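Local atomic coordinates of putative cyclohexadienyl dehydrogenase and ADH prephenate dehydrogenase (Rhizobium meliloti, PDB entry 4WJI), a protein that probably catalyses the oxidative decarboxylation of prephenate to 4-hydroxyphenylpyruvate in tyrosine biosynthesis, and binds NADP and tyrosine. Residues R37-L42 / Y54-A59; S71-A76 / W235-L240; A86-G91 / P110-D115; G121-G126 / G138-R143. One frame throughout, in Å; residues are numbered along the deposited sequence.

Three of the four contacts gather round NADP. Contact 1 holds the 2'-phosphate, contact 2 lines the adenine and both riboses, and contact 4 meets the nicotinamide and carries the histidine hydrogen-bonded to the bound tyrosine. Centres of contacts 1 and 2 lie about 19 Å apart, those of contacts 2 and 4 about 18 Å, and those of contacts 1 and 4 about 25 Å, consistent with their meeting different parts of the extended cofactor. Contact 3 stands apart on the surface, its centre about 27 Å from that of contact 4, yet it touches contact 1 where Ala59 O packs on His87 CB at 3.4 Å. Contacts 2 and 4 both also reach the second subunit.

Contact 1: residues R37-L42 / Y54-A59; sequences RSEATL and YTLSAA. With NAP (NADP nicotinamide-adenine-dinucleotide phosphate), chain B.
Leu42 packs against Tyr54 and Leu56 where helix 39-48 meets segment 54-59, inside a beta-alpha-beta unit of the Rossmann fold. The apolar part is carried by the two branches of Leu42. With CG anti to the backbone N (chi1 -167°), the fork is directed toward segment 54-59. CD1 reaches the edge of the Tyr54 ring, 4.0 Å from its CD2, while CD2 lies 3.8 Å from CD2 of Leu56. Branched leucines suit this place because each can touch two neighbours at once; Leu56 also meets the CG methylene of Glu39. The polar link across the segments is a water that donates to Arg37 O and Leu56 O.

A second set of polar contacts serves the cofactor. Ser38 is the N-cap of helix 39-48: its OG accepts from Thr41 N at 3.1 Å and donates to NADP O2X, an oxygen that Ser38 N also grips. Thr41 OG1 donates to O1X, and the helix N-terminus probably helps stabilise the phosphate charge. An alanine in place of Ser38 would probably leave Thr41 N without its cap and O2X with one hydrogen bond fewer. Arg37 suits the site by charge and shape, its flat guanidinium lying over the adenine with N7A 3.3 Å above its plane. Its extended chain brings NE to O3X at 2.8 Å, nearly straight at 172°.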
# COMPACT_ATOMS: atom_id res chain seq x y z
N ARG A 37 17.11 26.60 -0.01
CA ARG A 37 18.47 26.79 -0.47
C ARG A 37 18.56 27.25 -1.92
O ARG A 37 19.42 28.05 -2.23
CB ARG A 37 19.37 25.61 -0.24
CG ARG A 37 18.84 24.36 -0.79
CD ARG A 37 19.95 23.33 -0.89
NE ARG A 37 19.36 22.18 -1.55
CZ ARG A 37 19.96 21.03 -1.75
NH1 ARG A 37 21.18 20.82 -1.28
NH2 ARG A 37 19.31 20.08 -2.40
N SER A 38 17.64 26.80 -2.78
CA SER A 38 17.77 27.15 -4.19
C SER A 38 16.91 28.31 -4.67
O SER A 38 15.77 28.52 -4.20
CB SER A 38 17.49 25.92 -5.02
OG SER A 38 16.12 25.63 -5.16
N GLU A 39 17.44 29.04 -5.66
CA GLU A 39 16.69 30.15 -6.27
C GLU A 39 15.42 29.60 -6.94
O GLU A 39 14.34 30.22 -6.87
CB GLU A 39 17.55 30.99 -7.25
CG GLU A 39 18.88 31.46 -6.63
CD GLU A 39 19.69 32.48 -7.46
OE1 GLU A 39 20.95 32.32 -7.56
OE2 GLU A 39 19.10 33.47 -7.96
N ALA A 40 15.53 28.43 -7.57
CA ALA A 40 14.39 27.87 -8.29
C ALA A 40 13.21 27.59 -7.34
O ALA A 40 12.05 27.94 -7.61
CB ALA A 40 14.79 26.60 -9.02
N THR A 41 13.51 26.96 -6.21
CA THR A 41 12.43 26.65 -5.28
C THR A 41 11.90 27.91 -4.64
O THR A 41 10.71 28.04 -4.42
CB THR A 41 12.90 25.63 -4.22
OG1 THR A 41 13.37 24.47 -4.89
CG2 THR A 41 11.82 25.20 -3.29
N LEU A 42 12.78 28.85 -4.35
CA LEU A 42 12.30 30.10 -3.74
C LEU A 42 11.37 30.87 -4.69
O LEU A 42 10.36 31.43 -4.24
CB LEU A 42 13.48 30.98 -3.27
CG LEU A 42 13.14 32.15 -2.36
CD1 LEU A 42 12.65 31.63 -1.01
CD2 LEU A 42 14.33 33.09 -2.21
N TYR A 54 10.75 36.74 1.57
CA TYR A 54 11.52 35.63 1.05
C TYR A 54 13.00 35.92 1.07
O TYR A 54 13.40 37.04 0.82
CB TYR A 54 11.13 35.38 -0.40
CG TYR A 54 9.68 35.08 -0.63
CD1 TYR A 54 8.76 36.09 -0.75
CD2 TYR A 54 9.24 33.79 -0.71
CE1 TYR A 54 7.43 35.80 -0.92
CE2 TYR A 54 7.92 33.51 -0.90
CZ TYR A 54 7.02 34.52 -1.01
OH TYR A 54 5.70 34.24 -1.21
N THR A 55 13.82 34.91 1.33
CA THR A 55 15.27 35.08 1.29
C THR A 55 15.97 33.80 1.06
O THR A 55 15.46 32.74 1.41
CB THR A 55 15.80 35.72 2.60
OG1 THR A 55 17.22 35.85 2.56
CG2 THR A 55 15.41 34.93 3.83
N LEU A 56 17.13 33.89 0.42
CA LEU A 56 18.01 32.75 0.26
C LEU A 56 18.86 32.44 1.49
O LEU A 56 19.48 31.36 1.57
CB LEU A 56 18.92 32.96 -0.95
CG LEU A 56 18.26 33.08 -2.33
CD1 LEU A 56 19.23 33.68 -3.37
CD2 LEU A 56 17.77 31.71 -2.80
N SER A 57 18.89 33.36 2.45
CA SER A 57 19.70 33.20 3.62
C SER A 57 18.86 32.77 4.80
O SER A 57 18.05 33.56 5.31
CB SER A 57 20.35 34.52 3.94
OG SER A 57 20.99 34.47 5.17
N ALA A 58 19.09 31.55 5.30
CA ALA A 58 18.42 31.11 6.53
C ALA A 58 18.80 32.00 7.74
O ALA A 58 17.97 32.29 8.59
CB ALA A 58 18.75 29.65 6.81
N ALA A 59 20.05 32.47 7.78
CA ALA A 59 20.47 33.37 8.85
C ALA A 59 19.60 34.63 8.85
O ALA A 59 19.10 35.05 9.90
CB ALA A 59 21.93 33.71 8.71
PA NAP B . 10.84 18.00 0.06
O1A NAP B . 9.47 18.21 -0.45
O2A NAP B . 11.88 17.30 -0.75
O5B NAP B . 11.44 19.43 0.45
C5B NAP B . 12.82 19.57 0.79
C4B NAP B . 13.16 20.98 1.26
O4B NAP B . 14.46 20.94 1.85
C3B NAP B . 13.28 21.97 0.11
O3B NAP B . 13.04 23.29 0.56
C2B NAP B . 14.74 21.89 -0.26
O2B NAP B . 15.21 23.08 -0.82
C1B NAP B . 15.38 21.70 1.09
N9A NAP B . 16.72 21.06 1.13
C8A NAP B . 17.08 19.91 0.58
N7A NAP B . 18.32 19.56 0.84
C5A NAP B . 18.80 20.58 1.62
C6A NAP B . 20.06 20.81 2.21
N6A NAP B . 21.07 19.94 2.06
N1A NAP B . 20.18 21.90 2.94
C2A NAP B . 19.16 22.73 3.07
N3A NAP B . 17.96 22.61 2.54
C4A NAP B . 17.81 21.51 1.81
O3 NAP B . 10.80 17.30 1.51
PN NAP B . 9.66 17.12 2.61
O1N NAP B . 8.90 15.97 2.19
O2N NAP B . 8.98 18.39 2.88
O5D NAP B . 10.52 16.65 3.89
C5D NAP B . 11.12 17.56 4.77
C4D NAP B . 11.29 16.88 6.13
O4D NAP B . 10.03 16.40 6.55
C3D NAP B . 12.19 15.68 6.10
O3D NAP B . 13.01 15.66 7.25
C2D NAP B . 11.25 14.50 6.09
O2D NAP B . 11.86 13.38 6.69
C1D NAP B . 10.13 15.06 6.96
N1N NAP B . 8.78 14.52 6.71
C2N NAP B . 8.41 14.16 5.47
C3N NAP B . 7.16 13.65 5.23
C7N NAP B . 6.68 13.20 3.87
O7N NAP B . 5.73 12.46 3.80
N7N NAP B . 7.34 13.64 2.82
C4N NAP B . 6.30 13.52 6.29
C5N NAP B . 6.71 13.92 7.54
C6N NAP B . 7.97 14.40 7.75
P2B NAP B . 15.52 23.21 -2.39
O1X NAP B . 14.36 22.62 -3.11
O2X NAP B . 15.65 24.70 -2.59
O3X NAP B . 16.79 22.46 -2.72
O HOH W 1 20.47 29.46 -0.15

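Contact 2: residues S71-A76 / W235-L240; sequences SVPVGA and WRDVCL. With NAP (NADP nicotinamide-adenine-dinucleotide phosphate), chain B.
Gly75 and Asp237 meet in a buried loop-to-helix contact, in which the turn between strand 67-70 and helix 77-84 lies against helix 232-241, far away in sequence. A single hydrogen bond spans the segments: Gly75 N donates to Asp237 OD2 at 2.9 Å, reaching the oxygen from above the carboxylate plane, 52° out of it. A glycine suits the position opposite, since a side-chain carbon there would run into OD2. The same oxygen touches Pro73 CB at 3.3 Å, and Val74 CG2 packs 3.8 Å from Asp237 CB, the two side chains running alongside in opposite senses.

The other carboxylate oxygen is held within the helix. Arg236 turns its guanidinium side-on, and in a salt bridge NE and NH2 both donate to Asp237 OD1, each at 3.0 Å and from the same face of the carboxylate. With OD2 on the loop and OD1 on the arginine, the acid is fixed at both oxygens, and the nearby positive charge would probably favour its ionised form.

The loop follows a parallel strand of the Rossmann fold, where such turns commonly line the dinucleotide site. Val72 O accepts from the ribose hydroxyl O3D of NADP at 2.7 Å, while Pro73 CD lies 3.4 Å from C8A of the adenine, for which the rigid apolar ring is well suited. On the same helix as Asp237, Trp235 touches the bound tyrosine and packs on Phe276 of the second subunit.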
# COMPACT_ATOMS: atom_id res chain seq x y z
N SER A 71 12.22 22.22 7.88
CA SER A 71 11.58 21.14 7.08
C SER A 71 12.48 20.76 5.91
O SER A 71 12.16 20.99 4.76
CB SER A 71 10.17 21.56 6.56
OG SER A 71 9.34 22.06 7.64
N VAL A 72 13.61 20.15 6.24
CA VAL A 72 14.66 19.73 5.29
C VAL A 72 14.99 18.25 5.52
O VAL A 72 14.67 17.71 6.58
CB VAL A 72 15.96 20.59 5.43
CG1 VAL A 72 15.66 22.07 5.20
CG2 VAL A 72 16.66 20.36 6.76
N PRO A 73 15.63 17.57 4.56
CA PRO A 73 16.03 16.19 4.83
C PRO A 73 16.90 16.10 6.09
O PRO A 73 17.67 17.04 6.39
CB PRO A 73 16.81 15.78 3.59
CG PRO A 73 16.77 16.88 2.66
CD PRO A 73 16.06 18.06 3.24
N VAL A 74 16.71 15.02 6.86
CA VAL A 74 17.28 15.04 8.21
C VAL A 74 18.79 15.17 8.27
O VAL A 74 19.34 15.69 9.27
CB VAL A 74 16.81 13.90 9.13
CG1 VAL A 74 15.32 13.99 9.43
CG2 VAL A 74 17.17 12.54 8.55
N GLY A 75 19.48 14.75 7.23
CA GLY A 75 20.92 14.90 7.22
C GLY A 75 21.42 16.32 7.10
O GLY A 75 22.61 16.59 7.32
N ALA A 76 20.52 17.25 6.79
CA ALA A 76 20.83 18.69 6.67
C ALA A 76 20.57 19.48 7.94
O ALA A 76 20.83 20.69 8.01
CB ALA A 76 20.07 19.28 5.50
N TRP A 235 14.68 9.58 2.02
CA TRP A 235 14.75 8.22 2.53
C TRP A 235 16.16 7.70 2.71
O TRP A 235 16.38 6.92 3.65
CB TRP A 235 13.85 7.26 1.68
CG TRP A 235 12.42 7.54 2.08
CD1 TRP A 235 11.49 8.27 1.41
CD2 TRP A 235 11.83 7.17 3.34
NE1 TRP A 235 10.35 8.36 2.17
CE2 TRP A 235 10.53 7.69 3.35
CE3 TRP A 235 12.26 6.42 4.42
CZ2 TRP A 235 9.67 7.51 4.45
CZ3 TRP A 235 11.44 6.27 5.49
CH2 TRP A 235 10.16 6.82 5.51
N ARG A 236 17.10 8.12 1.87
CA ARG A 236 18.52 7.89 2.14
C ARG A 236 18.83 8.41 3.54
O ARG A 236 19.43 7.70 4.38
CB ARG A 236 19.40 8.55 1.10
CG ARG A 236 20.89 8.46 1.42
CD ARG A 236 21.70 9.48 0.66
NE ARG A 236 21.42 10.80 1.14
CZ ARG A 236 21.77 11.92 0.54
NH1 ARG A 236 22.38 11.88 -0.64
NH2 ARG A 236 21.51 13.09 1.12
N ASP A 237 18.44 9.66 3.79
CA ASP A 237 18.79 10.25 5.08
C ASP A 237 18.16 9.51 6.28
O ASP A 237 18.79 9.35 7.32
CB ASP A 237 18.47 11.73 5.11
CG ASP A 237 19.46 12.56 4.32
OD1 ASP A 237 20.39 12.02 3.64
OD2 ASP A 237 19.34 13.83 4.46
N VAL A 238 16.88 9.09 6.17
CA VAL A 238 16.28 8.33 7.26
C VAL A 238 17.07 7.04 7.56
O VAL A 238 17.31 6.69 8.73
CB VAL A 238 14.80 7.99 6.94
CG1 VAL A 238 14.23 7.02 7.94
CG2 VAL A 238 13.95 9.22 6.96
N CYS A 239 17.45 6.31 6.51
CA CYS A 239 18.20 5.07 6.70
C CYS A 239 19.57 5.31 7.34
O CYS A 239 20.05 4.48 8.13
CB CYS A 239 18.42 4.37 5.35
SG CYS A 239 16.92 3.64 4.67
N LEU A 240 20.18 6.43 6.99
CA LEU A 240 21.51 6.79 7.57
C LEU A 240 21.40 7.25 9.03
O LEU A 240 22.34 7.09 9.81
CB LEU A 240 22.17 7.92 6.77
CG LEU A 240 22.62 7.55 5.33
CD1 LEU A 240 23.02 8.78 4.52
CD2 LEU A 240 23.72 6.51 5.34
PA NAP B . 10.84 18.00 0.06
O1A NAP B . 9.47 18.21 -0.45
O2A NAP B . 11.88 17.30 -0.75
O5B NAP B . 11.44 19.43 0.45
C5B NAP B . 12.82 19.57 0.79
C4B NAP B . 13.16 20.98 1.26
O4B NAP B . 14.46 20.94 1.85
C3B NAP B . 13.28 21.97 0.11
O3B NAP B . 13.04 23.29 0.56
C2B NAP B . 14.74 21.89 -0.26
O2B NAP B . 15.21 23.08 -0.82
C1B NAP B . 15.38 21.70 1.09
N9A NAP B . 16.72 21.06 1.13
C8A NAP B . 17.08 19.91 0.58
N7A NAP B . 18.32 19.56 0.84
C5A NAP B . 18.80 20.58 1.62
C6A NAP B . 20.06 20.81 2.21
N6A NAP B . 21.07 19.94 2.06
N1A NAP B . 20.18 21.90 2.94
C2A NAP B . 19.16 22.73 3.07
N3A NAP B . 17.96 22.61 2.54
C4A NAP B . 17.81 21.51 1.81
O3 NAP B . 10.80 17.30 1.51
PN NAP B . 9.66 17.12 2.61
O1N NAP B . 8.90 15.97 2.19
O2N NAP B . 8.98 18.39 2.88
O5D NAP B . 10.52 16.65 3.89
C5D NAP B . 11.12 17.56 4.77
C4D NAP B . 11.29 16.88 6.13
O4D NAP B . 10.03 16.40 6.55
C3D NAP B . 12.19 15.68 6.10
O3D NAP B . 13.01 15.66 7.25
C2D NAP B . 11.25 14.50 6.09
O2D NAP B . 11.86 13.38 6.69
C1D NAP B . 10.13 15.06 6.96
N1N NAP B . 8.78 14.52 6.71
C2N NAP B . 8.41 14.16 5.47
C3N NAP B . 7.16 13.65 5.23
C7N NAP B . 6.68 13.20 3.87
O7N NAP B . 5.73 12.46 3.80
N7N NAP B . 7.34 13.64 2.82
C4N NAP B . 6.30 13.52 6.29
C5N NAP B . 6.71 13.92 7.54
C6N NAP B . 7.97 14.40 7.75
P2B NAP B . 15.52 23.21 -2.39
O1X NAP B . 14.36 22.62 -3.11
O2X NAP B . 15.65 24.70 -2.59
O3X NAP B . 16.79 22.46 -2.72

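Contact 3: residues A86-G91 / P110-D115; sequences AHLKPG and PHLPKD. With MG (magnesium ion), chain D.
Leu88 and Leu112 form the dry apolar side of this contact between two loops, while Pro90 and Asp115 lie toward the solvent. Leu88 CD1 comes 3.9 Å from Leu112 CD2, the chains crossing obliquely, and also meets Pro113 CD at 4.2 Å. Leu88 is buried, and a leucine suits the place because its single methyl CD1 meets both the other leucine and the proline ring.

At the Pro90-Asp115 end the two backbones are joined directly: Gly91 N donates to Asp115 O at 2.7 Å, with the donor tilted 20° from the carbonyl plane. Glycine fits here because its phi is positive (82°). The carboxylate at this end is held less directly. Asp115 has CG between the backbone N and the carbonyl carbon (chi1 62°), which sets the acid flank to flank with the Pro90 ring, Asp115 OD2 3.6 Å from Pro90 CG. A water donates to that OD2 and to Leu88 O, bridging the acid to the neighbouring backbone.

Further out, His87 NE2 binds a magnesium ion at 2.5 Å and five waters complete its shell, while its ND1 is hydrogen-bonded to Glu63. In the Rossmann-type domain, segment 86-91 leads from helix 77-84 into strand 93-96, and segment 110-115 from helix 102-108 into strand 117-123. The contact thus ties together two successive helix-to-strand connections leading into adjacent parallel strands, with His111 packing back on helix 77-84.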
# COMPACT_ATOMS: atom_id res chain seq x y z
N ALA A 86 23.49 32.03 15.49
CA ALA A 86 23.90 33.36 15.93
C ALA A 86 22.86 34.46 15.67
O ALA A 86 23.01 35.58 16.16
CB ALA A 86 25.22 33.76 15.28
N HIS A 87 21.85 34.12 14.89
CA HIS A 87 20.86 35.05 14.41
C HIS A 87 19.49 34.91 15.03
O HIS A 87 18.61 35.76 14.81
CB HIS A 87 20.73 34.84 12.91
CG HIS A 87 21.99 35.11 12.18
ND1 HIS A 87 22.26 36.33 11.60
CD2 HIS A 87 23.08 34.34 11.96
CE1 HIS A 87 23.46 36.30 11.05
NE2 HIS A 87 23.98 35.10 11.25
N LEU A 88 19.32 33.91 15.87
CA LEU A 88 18.07 33.71 16.58
C LEU A 88 17.89 34.71 17.72
O LEU A 88 18.84 34.97 18.47
CB LEU A 88 18.04 32.30 17.16
CG LEU A 88 18.00 31.15 16.15
CD1 LEU A 88 18.43 29.82 16.78
CD2 LEU A 88 16.62 31.03 15.52
N LYS A 89 16.68 35.22 17.89
CA LYS A 89 16.48 36.14 19.01
C LYS A 89 16.25 35.35 20.30
O LYS A 89 15.83 34.20 20.27
CB LYS A 89 15.32 37.10 18.79
CG LYS A 89 13.98 36.47 18.80
CD LYS A 89 12.87 37.51 18.90
CE LYS A 89 11.51 36.88 18.82
NZ LYS A 89 10.40 37.90 18.78
N PRO A 90 16.54 35.98 21.46
CA PRO A 90 16.22 35.34 22.72
C PRO A 90 14.77 34.93 22.79
O PRO A 90 13.88 35.73 22.42
CB PRO A 90 16.55 36.41 23.77
CG PRO A 90 17.48 37.34 23.09
CD PRO A 90 17.11 37.33 21.64
N GLY A 91 14.53 33.69 23.26
CA GLY A 91 13.17 33.18 23.44
C GLY A 91 12.52 32.64 22.16
O GLY A 91 11.37 32.21 22.19
N PRO A 110 23.85 21.03 19.75
CA PRO A 110 25.14 21.64 20.09
C PRO A 110 25.37 23.03 19.52
O PRO A 110 26.22 23.77 20.01
CB PRO A 110 26.15 20.66 19.47
CG PRO A 110 25.43 19.37 19.43
CD PRO A 110 24.03 19.73 19.11
N HIS A 111 24.62 23.40 18.50
CA HIS A 111 24.76 24.71 17.86
C HIS A 111 23.84 25.75 18.44
O HIS A 111 24.13 26.93 18.36
CB HIS A 111 24.45 24.63 16.38
CG HIS A 111 25.39 23.76 15.62
ND1 HIS A 111 26.70 24.11 15.41
CD2 HIS A 111 25.21 22.55 15.05
CE1 HIS A 111 27.28 23.15 14.71
NE2 HIS A 111 26.40 22.19 14.48
N LEU A 112 22.71 25.32 19.01
CA LEU A 112 21.69 26.27 19.37
C LEU A 112 22.02 26.92 20.73
O LEU A 112 22.47 26.24 21.68
CB LEU A 112 20.32 25.59 19.43
CG LEU A 112 19.75 25.06 18.11
CD1 LEU A 112 18.45 24.31 18.38
CD2 LEU A 112 19.55 26.14 17.03
N PRO A 113 21.82 28.24 20.84
CA PRO A 113 22.15 28.91 22.12
C PRO A 113 21.19 28.56 23.30
O PRO A 113 20.07 28.12 23.07
CB PRO A 113 22.05 30.39 21.78
CG PRO A 113 21.24 30.49 20.53
CD PRO A 113 21.30 29.15 19.81
N LYS A 114 21.65 28.81 24.53
CA LYS A 114 20.87 28.52 25.76
C LYS A 114 19.58 29.32 25.82
O LYS A 114 18.64 28.93 26.52
CB LYS A 114 21.69 28.88 27.02
N ASP A 115 19.54 30.47 25.14
CA ASP A 115 18.37 31.35 25.22
C ASP A 115 17.25 31.05 24.24
O ASP A 115 16.26 31.78 24.20
CB ASP A 115 18.76 32.84 25.12
CG ASP A 115 19.44 33.24 23.77
OD1 ASP A 115 19.90 32.35 23.04
OD2 ASP A 115 19.53 34.45 23.44
MG MG D . 26.09 34.41 10.22
O HOH W 2 20.42 35.56 21.07
O HOH W 3 25.32 34.73 8.19
O HOH W 4 26.72 36.12 10.86
O HOH W 5 26.83 33.11 12.15
O HOH W 6 27.78 33.60 9.55
O HOH W 7 25.35 32.20 9.93

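Contact 4: residues G121-G126 / G138-R143; sequences GHPIAG and GLFRGR. With TYR (tyrosine), chain C; NAP (NADP nicotinamide-adenine-dinucleotide phosphate), chain B.
Ala125, Phe140 and Arg143 bear most of this contact, in which segment 121-126, on strand 117-123, meets the loop leading to strand 144-147. Ala125 CB sits among three neighbours, 3.9 Å from Phe140 CD1 and 3.7 Å from Arg143 CD, with Leu139 O also touching it; a small methyl suits so confined a place. Phe140 lies flank to flank with Pro123, its CE1 3.7 Å from Pro123 CB. Edge-to-face packing on Trp165 covers Phe140 further.

The bend at chi2 (-88°) brings Arg143 CD 3.4 Å from Ile124 O. A water donates to that oxygen and accepts from NE, while NH1 is hydrogen-bonded to Gln291. Ile124 is the centre of an inverse gamma turn, through which the chain leaves the Rossmann-type sheet and passes along the nicotinamide. There Ala125 O stands 3.2 Å from NADP C4N, and Gly126 leaves room for the carboxamide, which a side chain would strike.

His122 meets the ligand side. Its ring is covered on one face by Ile124 CD1, and NE2 shares a 2.5 Å hydrogen bond with OH of the bound tyrosine, while ND1 is hydrogen-bonded to His180. A leucine in place of His122 would probably leave both the tyrosine hydroxyl and His180 without this partner. The tyrosine ring also packs near the turn, with CD2 3.7 Å from Ala125 N.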
# COMPACT_ATOMS: atom_id res chain seq x y z
N GLY A 121 9.77 18.12 16.53
CA GLY A 121 8.46 17.62 16.18
C GLY A 121 8.56 16.65 15.01
O GLY A 121 9.59 16.51 14.33
N HIS A 122 7.46 15.95 14.85
CA HIS A 122 7.27 15.08 13.69
C HIS A 122 5.79 14.94 13.34
O HIS A 122 5.11 14.24 14.02
CB HIS A 122 7.88 13.70 13.97
CG HIS A 122 7.80 12.75 12.81
ND1 HIS A 122 8.12 11.42 12.93
CD2 HIS A 122 7.49 12.96 11.51
CE1 HIS A 122 7.99 10.84 11.76
NE2 HIS A 122 7.59 11.74 10.88
N PRO A 123 5.31 15.58 12.27
CA PRO A 123 3.93 15.32 11.86
C PRO A 123 3.83 13.96 11.14
O PRO A 123 4.56 13.69 10.19
CB PRO A 123 3.61 16.49 10.92
CG PRO A 123 4.96 16.81 10.29
CD PRO A 123 5.96 16.56 11.38
N ILE A 124 2.86 13.14 11.58
CA ILE A 124 2.67 11.78 11.06
C ILE A 124 1.69 11.88 9.91
O ILE A 124 0.56 11.43 9.98
CB ILE A 124 2.26 10.82 12.17
CG1 ILE A 124 3.15 10.97 13.40
CG2 ILE A 124 2.24 9.41 11.65
CD1 ILE A 124 4.65 10.77 13.17
N ALA A 125 2.15 12.50 8.82
CA ALA A 125 1.27 12.86 7.71
C ALA A 125 2.15 13.15 6.50
O ALA A 125 3.15 13.83 6.61
CB ALA A 125 0.49 14.14 8.03
N GLY A 126 1.74 12.68 5.33
CA GLY A 126 2.46 13.02 4.11
C GLY A 126 1.89 12.32 2.90
O GLY A 126 0.87 11.69 2.97
N GLY A 138 -4.63 21.36 4.80
CA GLY A 138 -5.41 20.26 5.36
C GLY A 138 -4.65 18.95 5.46
O GLY A 138 -5.23 17.97 5.90
N LEU A 139 -3.35 18.94 5.14
CA LEU A 139 -2.57 17.69 5.23
C LEU A 139 -2.56 17.09 6.63
O LEU A 139 -2.48 15.87 6.78
CB LEU A 139 -1.14 17.92 4.73
CG LEU A 139 -0.15 16.76 4.84
CD1 LEU A 139 -0.54 15.58 3.99
CD2 LEU A 139 1.26 17.21 4.46
N PHE A 140 -2.59 17.94 7.64
CA PHE A 140 -2.43 17.51 9.02
C PHE A 140 -3.73 17.23 9.75
O PHE A 140 -3.70 16.84 10.90
CB PHE A 140 -1.55 18.53 9.76
CG PHE A 140 -0.31 18.86 9.00
CD1 PHE A 140 0.71 17.92 8.90
CD2 PHE A 140 -0.14 20.08 8.39
CE1 PHE A 140 1.87 18.21 8.17
CE2 PHE A 140 0.99 20.36 7.65
CZ PHE A 140 2.00 19.46 7.56
N ARG A 141 -4.86 17.45 9.08
CA ARG A 141 -6.18 17.31 9.76
C ARG A 141 -6.42 15.85 10.08
O ARG A 141 -6.35 15.00 9.20
CB ARG A 141 -7.27 17.81 8.81
CG ARG A 141 -7.28 19.30 8.57
CD ARG A 141 -8.45 19.79 7.67
N GLY A 142 -6.75 15.56 11.32
CA GLY A 142 -7.02 14.22 11.77
C GLY A 142 -5.83 13.30 11.88
O GLY A 142 -6.01 12.08 12.01
N ARG A 143 -4.62 13.86 11.78
CA ARG A 143 -3.39 13.12 11.90
C ARG A 143 -2.79 13.37 13.29
O ARG A 143 -3.16 14.31 13.98
CB ARG A 143 -2.42 13.64 10.85
CG ARG A 143 -2.89 13.48 9.43
CD ARG A 143 -2.52 12.16 8.84
NE ARG A 143 -3.42 11.12 9.22
CZ ARG A 143 -4.52 10.78 8.53
NH1 ARG A 143 -5.30 9.81 8.94
NH2 ARG A 143 -4.94 11.50 7.52
N TYR C . 4.97 9.93 2.84
CA TYR C . 4.22 8.82 3.50
C TYR C . 3.04 8.43 2.64
O TYR C . 2.90 9.01 1.57
CB TYR C . 3.75 9.22 4.90
CG TYR C . 4.87 9.62 5.86
CD1 TYR C . 6.21 9.30 5.63
CD2 TYR C . 4.56 10.33 6.99
CE1 TYR C . 7.20 9.68 6.52
CE2 TYR C . 5.52 10.69 7.91
CZ TYR C . 6.84 10.40 7.68
OH TYR C . 7.82 10.81 8.54
OXT TYR C . 2.27 7.54 3.06
PA NAP B . 10.84 18.00 0.06
O1A NAP B . 9.47 18.21 -0.45
O2A NAP B . 11.88 17.30 -0.75
O5B NAP B . 11.44 19.43 0.45
C5B NAP B . 12.82 19.57 0.79
C4B NAP B . 13.16 20.98 1.26
O4B NAP B . 14.46 20.94 1.85
C3B NAP B . 13.28 21.97 0.11
O3B NAP B . 13.04 23.29 0.56
C2B NAP B . 14.74 21.89 -0.26
O2B NAP B . 15.21 23.08 -0.82
C1B NAP B . 15.38 21.70 1.09
N9A NAP B . 16.72 21.06 1.13
C8A NAP B . 17.08 19.91 0.58
N7A NAP B . 18.32 19.56 0.84
C5A NAP B . 18.80 20.58 1.62
C6A NAP B . 20.06 20.81 2.21
N6A NAP B . 21.07 19.94 2.06
N1A NAP B . 20.18 21.90 2.94
C2A NAP B . 19.16 22.73 3.07
N3A NAP B . 17.96 22.61 2.54
C4A NAP B . 17.81 21.51 1.81
O3 NAP B . 10.80 17.30 1.51
PN NAP B . 9.66 17.12 2.61
O1N NAP B . 8.90 15.97 2.19
O2N NAP B . 8.98 18.39 2.88
O5D NAP B . 10.52 16.65 3.89
C5D NAP B . 11.12 17.56 4.77
C4D NAP B . 11.29 16.88 6.13
O4D NAP B . 10.03 16.40 6.55
C3D NAP B . 12.19 15.68 6.10
O3D NAP B . 13.01 15.66 7.25
C2D NAP B . 11.25 14.50 6.09
O2D NAP B . 11.86 13.38 6.69
C1D NAP B . 10.13 15.06 6.96
N1N NAP B . 8.78 14.52 6.71
C2N NAP B . 8.41 14.16 5.47
C3N NAP B . 7.16 13.65 5.23
C7N NAP B . 6.68 13.20 3.87
O7N NAP B . 5.73 12.46 3.80
N7N NAP B . 7.34 13.64 2.82
C4N NAP B . 6.30 13.52 6.29
C5N NAP B . 6.71 13.92 7.54
C6N NAP B . 7.97 14.40 7.75
P2B NAP B . 15.52 23.21 -2.39
O1X NAP B . 14.36 22.62 -3.11
O2X NAP B . 15.65 24.70 -2.59
O3X NAP B . 16.79 22.46 -2.72
O HOH W 8 -1.35 10.53 11.66